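Local coordinates for protein indole-3-pyruvate decarboxylase (Azospirillum brasilense, PDB 2NXW) that catalyses the thiamine diphosphate-dependent, non-oxidative decarboxylation of indole-3-pyruvate to indole-3-acetaldehyde, a step of auxin biosynthesis, at residues 120-125 and 184-189. Numbering follows the deposited sequence.
Sequences PGTTEG and PRNMVN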
ATOM      1  N   PRO A 120     -16.000 -18.418  15.559  1.00 19.65           N
ATOM      2  CA  PRO A 120     -17.120 -19.277  15.156  1.00 20.16           C
ATOM      3  C   PRO A 120     -16.610 -20.694  14.908  1.00 20.71           C
ATOM      4  O   PRO A 120     -15.446 -20.879  14.545  1.00 20.95           O
ATOM      5  CB  PRO A 120     -17.612 -18.613  13.869  1.00 20.57           C
ATOM      6  CG  PRO A 120     -17.296 -17.155  14.095  1.00 20.81           C
ATOM      7  CD  PRO A 120     -15.912 -17.221  14.703  1.00 19.01           C
ATOM      8  N   GLY A 121     -17.477 -21.682  15.113  1.00 21.17           N
ATOM      9  CA  GLY A 121     -17.094 -23.066  14.882  1.00 22.72           C
ATOM     10  C   GLY A 121     -16.716 -23.276  13.427  1.00 23.63           C
ATOM     11  O   GLY A 121     -17.194 -22.559  12.550  1.00 23.09           O
ATOM     12  N   THR A 122     -15.868 -24.265  13.161  1.00 24.98           N
ATOM     13  CA  THR A 122     -15.421 -24.529  11.795  1.00 27.09           C
ATOM     14  C   THR A 122     -16.529 -24.834  10.795  1.00 29.32           C
ATOM     15  O   THR A 122     -16.328 -24.707   9.591  1.00 29.56           O
ATOM     16  CB  THR A 122     -14.418 -25.690  11.740  1.00 27.21           C
ATOM     17  OG1 THR A 122     -15.042 -26.881  12.228  1.00 26.57           O
ATOM     18  CG2 THR A 122     -13.186 -25.371  12.572  1.00 26.51           C
ATOM     19  N   THR A 123     -17.695 -25.239  11.279  1.00 31.19           N
ATOM     20  CA  THR A 123     -18.790 -25.540  10.368  1.00 35.01           C
ATOM     21  C   THR A 123     -19.901 -24.499  10.419  1.00 36.72           C
ATOM     22  O   THR A 123     -21.014 -24.751   9.955  1.00 37.44           O
ATOM     23  CB  THR A 123     -19.386 -26.932  10.653  1.00 34.83           C
ATOM     24  OG1 THR A 123     -19.946 -26.961  11.969  1.00 36.24           O
ATOM     25  CG2 THR A 123     -18.305 -27.996  10.541  1.00 35.63           C
ATOM     26  N   GLU A 124     -19.590 -23.334  10.982  1.00 38.31           N
ATOM     27  CA  GLU A 124     -20.550 -22.238  11.084  1.00 40.67           C
ATOM     28  C   GLU A 124     -20.381 -21.245   9.938  1.00 42.35           C
ATOM     29  O   GLU A 124     -20.408 -21.629   8.768  1.00 43.05           O
ATOM     30  CB  GLU A 124     -20.403 -21.521  12.428  1.00 40.68           C
ATOM     31  CG  GLU A 124     -20.491 -22.439  13.635  1.00 40.90           C
ATOM     32  CD  GLU A 124     -20.501 -21.677  14.946  1.00 41.60           C
ATOM     33  OE1 GLU A 124     -20.114 -22.265  15.979  1.00 39.98           O
ATOM     34  OE2 GLU A 124     -20.895 -20.492  14.944  1.00 42.63           O
ATOM     35  N   GLY A 125     -20.208 -19.970  10.274  1.00 43.67           N
ATOM     36  CA  GLY A 125     -19.983 -18.951   9.262  1.00 44.34           C
ATOM     37  C   GLY A 125     -20.214 -17.541   9.774  1.00 45.06           C
ATOM     38  O   GLY A 125     -19.724 -17.166  10.841  1.00 46.08           O
ATOM     39  N   PRO A 184     -11.660 -21.846  16.950  1.00 18.06           N
ATOM     40  CA  PRO A 184     -13.083 -22.043  16.644  1.00 18.59           C
ATOM     41  C   PRO A 184     -13.702 -22.710  17.883  1.00 19.43           C
ATOM     42  O   PRO A 184     -13.105 -23.617  18.460  1.00 18.80           O
ATOM     43  CB  PRO A 184     -13.041 -22.976  15.434  1.00 18.75           C
ATOM     44  CG  PRO A 184     -11.776 -22.555  14.733  1.00 18.28           C
ATOM     45  CD  PRO A 184     -10.800 -22.394  15.883  1.00 18.33           C
ATOM     46  N   ARG A 185     -14.892 -22.294  18.294  1.00 18.94           N
ATOM     47  CA  ARG A 185     -15.448 -22.873  19.511  1.00 20.64           C
ATOM     48  C   ARG A 185     -15.676 -24.383  19.525  1.00 21.04           C
ATOM     49  O   ARG A 185     -15.660 -24.987  20.597  1.00 22.29           O
ATOM     50  CB  ARG A 185     -16.727 -22.142  19.923  1.00 23.16           C
ATOM     51  CG  ARG A 185     -17.826 -22.104  18.902  1.00 24.43           C
ATOM     52  CD  ARG A 185     -19.055 -21.506  19.551  1.00 27.98           C
ATOM     53  NE  ARG A 185     -20.077 -21.142  18.582  1.00 30.98           N
ATOM     54  CZ  ARG A 185     -21.184 -20.476  18.889  1.00 31.68           C
ATOM     55  NH1 ARG A 185     -21.408 -20.106  20.144  1.00 32.59           N
ATOM     56  NH2 ARG A 185     -22.058 -20.170  17.941  1.00 32.71           N
ATOM     57  N   ASN A 186     -15.867 -24.996  18.360  1.00 21.42           N
ATOM     58  CA  ASN A 186     -16.080 -26.446  18.318  1.00 21.47           C
ATOM     59  C   ASN A 186     -14.766 -27.227  18.414  1.00 21.83           C
ATOM     60  O   ASN A 186     -14.770 -28.462  18.469  1.00 21.78           O
ATOM     61  CB  ASN A 186     -16.847 -26.847  17.043  1.00 20.81           C
ATOM     62  CG  ASN A 186     -16.056 -26.590  15.769  1.00 22.14           C
ATOM     63  OD1 ASN A 186     -15.398 -25.556  15.629  1.00 21.93           O
ATOM     64  ND2 ASN A 186     -16.132 -27.526  14.821  1.00 22.64           N
ATOM     65  N   MET A 187     -13.645 -26.511  18.446  1.00 20.70           N
ATOM     66  CA  MET A 187     -12.335 -27.143  18.547  1.00 20.52           C
ATOM     67  C   MET A 187     -11.773 -27.108  19.964  1.00 19.61           C
ATOM     68  O   MET A 187     -10.815 -27.810  20.280  1.00 19.45           O
ATOM     69  CB  MET A 187     -11.343 -26.476  17.590  1.00 21.29           C
ATOM     70  CG  MET A 187     -11.619 -26.737  16.113  1.00 23.61           C
ATOM     71  SD  MET A 187     -11.480 -28.503  15.723  1.00 27.56           S
ATOM     72  CE  MET A 187     -12.320 -28.581  14.124  1.00 27.90           C
ATOM     73  N   VAL A 188     -12.376 -26.291  20.820  1.00 20.25           N
ATOM     74  CA  VAL A 188     -11.926 -26.164  22.203  1.00 18.78           C
ATOM     75  C   VAL A 188     -11.773 -27.505  22.916  1.00 19.74           C
ATOM     76  O   VAL A 188     -10.760 -27.759  23.580  1.00 18.38           O
ATOM     77  CB  VAL A 188     -12.908 -25.274  23.012  1.00 18.97           C
ATOM     78  CG1 VAL A 188     -12.604 -25.343  24.514  1.00 19.65           C
ATOM     79  CG2 VAL A 188     -12.803 -23.840  22.518  1.00 18.53           C
ATOM     80  N   ASN A 189     -12.768 -28.369  22.753  1.00 19.27           N
ATOM     81  CA  ASN A 189     -12.754 -29.662  23.423  1.00 21.57           C
ATOM     82  C   ASN A 189     -12.261 -30.826  22.584  1.00 21.55           C
ATOM     83  O   ASN A 189     -12.321 -31.977  23.021  1.00 22.18           O
ATOM     84  CB  ASN A 189     -14.153 -29.947  23.968  1.00 23.83           C
ATOM     85  CG  ASN A 189     -14.548 -28.979  25.068  1.00 26.12           C
ATOM     86  OD1 ASN A 189     -14.024 -29.044  26.179  1.00 29.11           O
ATOM     87  ND2 ASN A 189     -15.461 -28.067  24.758  1.00 28.37           N
TER
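Thr122 sets its CG2 methyl against the CB-CG side of the Pro184 ring, 3.7 Å from CB, and the same methyl meets the terminal methyl of Met187, with CE also 3.7 Å away. The Asn186 side chain crosses that of Thr122 at about a right angle, and its amide bonds Thr122 twice, once at the hydroxyl and once at the backbone N. Asn186 ND2 donates to Thr122 OG1 at 2.9 Å, nearly straight and in the amide plane, while Thr122 N donates to Asn186 OD1 at 2.8 Å from above the carbonyl plane. Asn186 CG sits between its own backbone N and carbonyl carbon (chi1 66°), which turns the amide to the opposing loop; the two bonds fix its flip. Farther along, Arg185 grips Glu124 side-on: NE reaches the syn lone pair of OE1 at 2.8 Å and NH2 reaches OE2 at 3.2 Å, with carboxylate and guanidinium planes 42° apart. Glu124 OE1 also accepts a weak bond from Gly121 N, at the start of the type I turn Gly121 to Glu124, so this oxygen ties the turn to the salt bridge. With an alanine in place of Arg185, Glu124 would probably lose its countercharge and its carboxylate would be freer to swing away from the turn. The two loops follow neighbouring parallel strands, 113-119 and 179-184, of the N-terminal thiamine diphosphate-binding domain, and a backbone hydrogen bond between Arg185 and Ala119 continues the pairing. Two-point bonding at both Asn186 and Glu124 suggests that directional polar bonds, as much as the small apolar patch at Thr122, set how these loops meet.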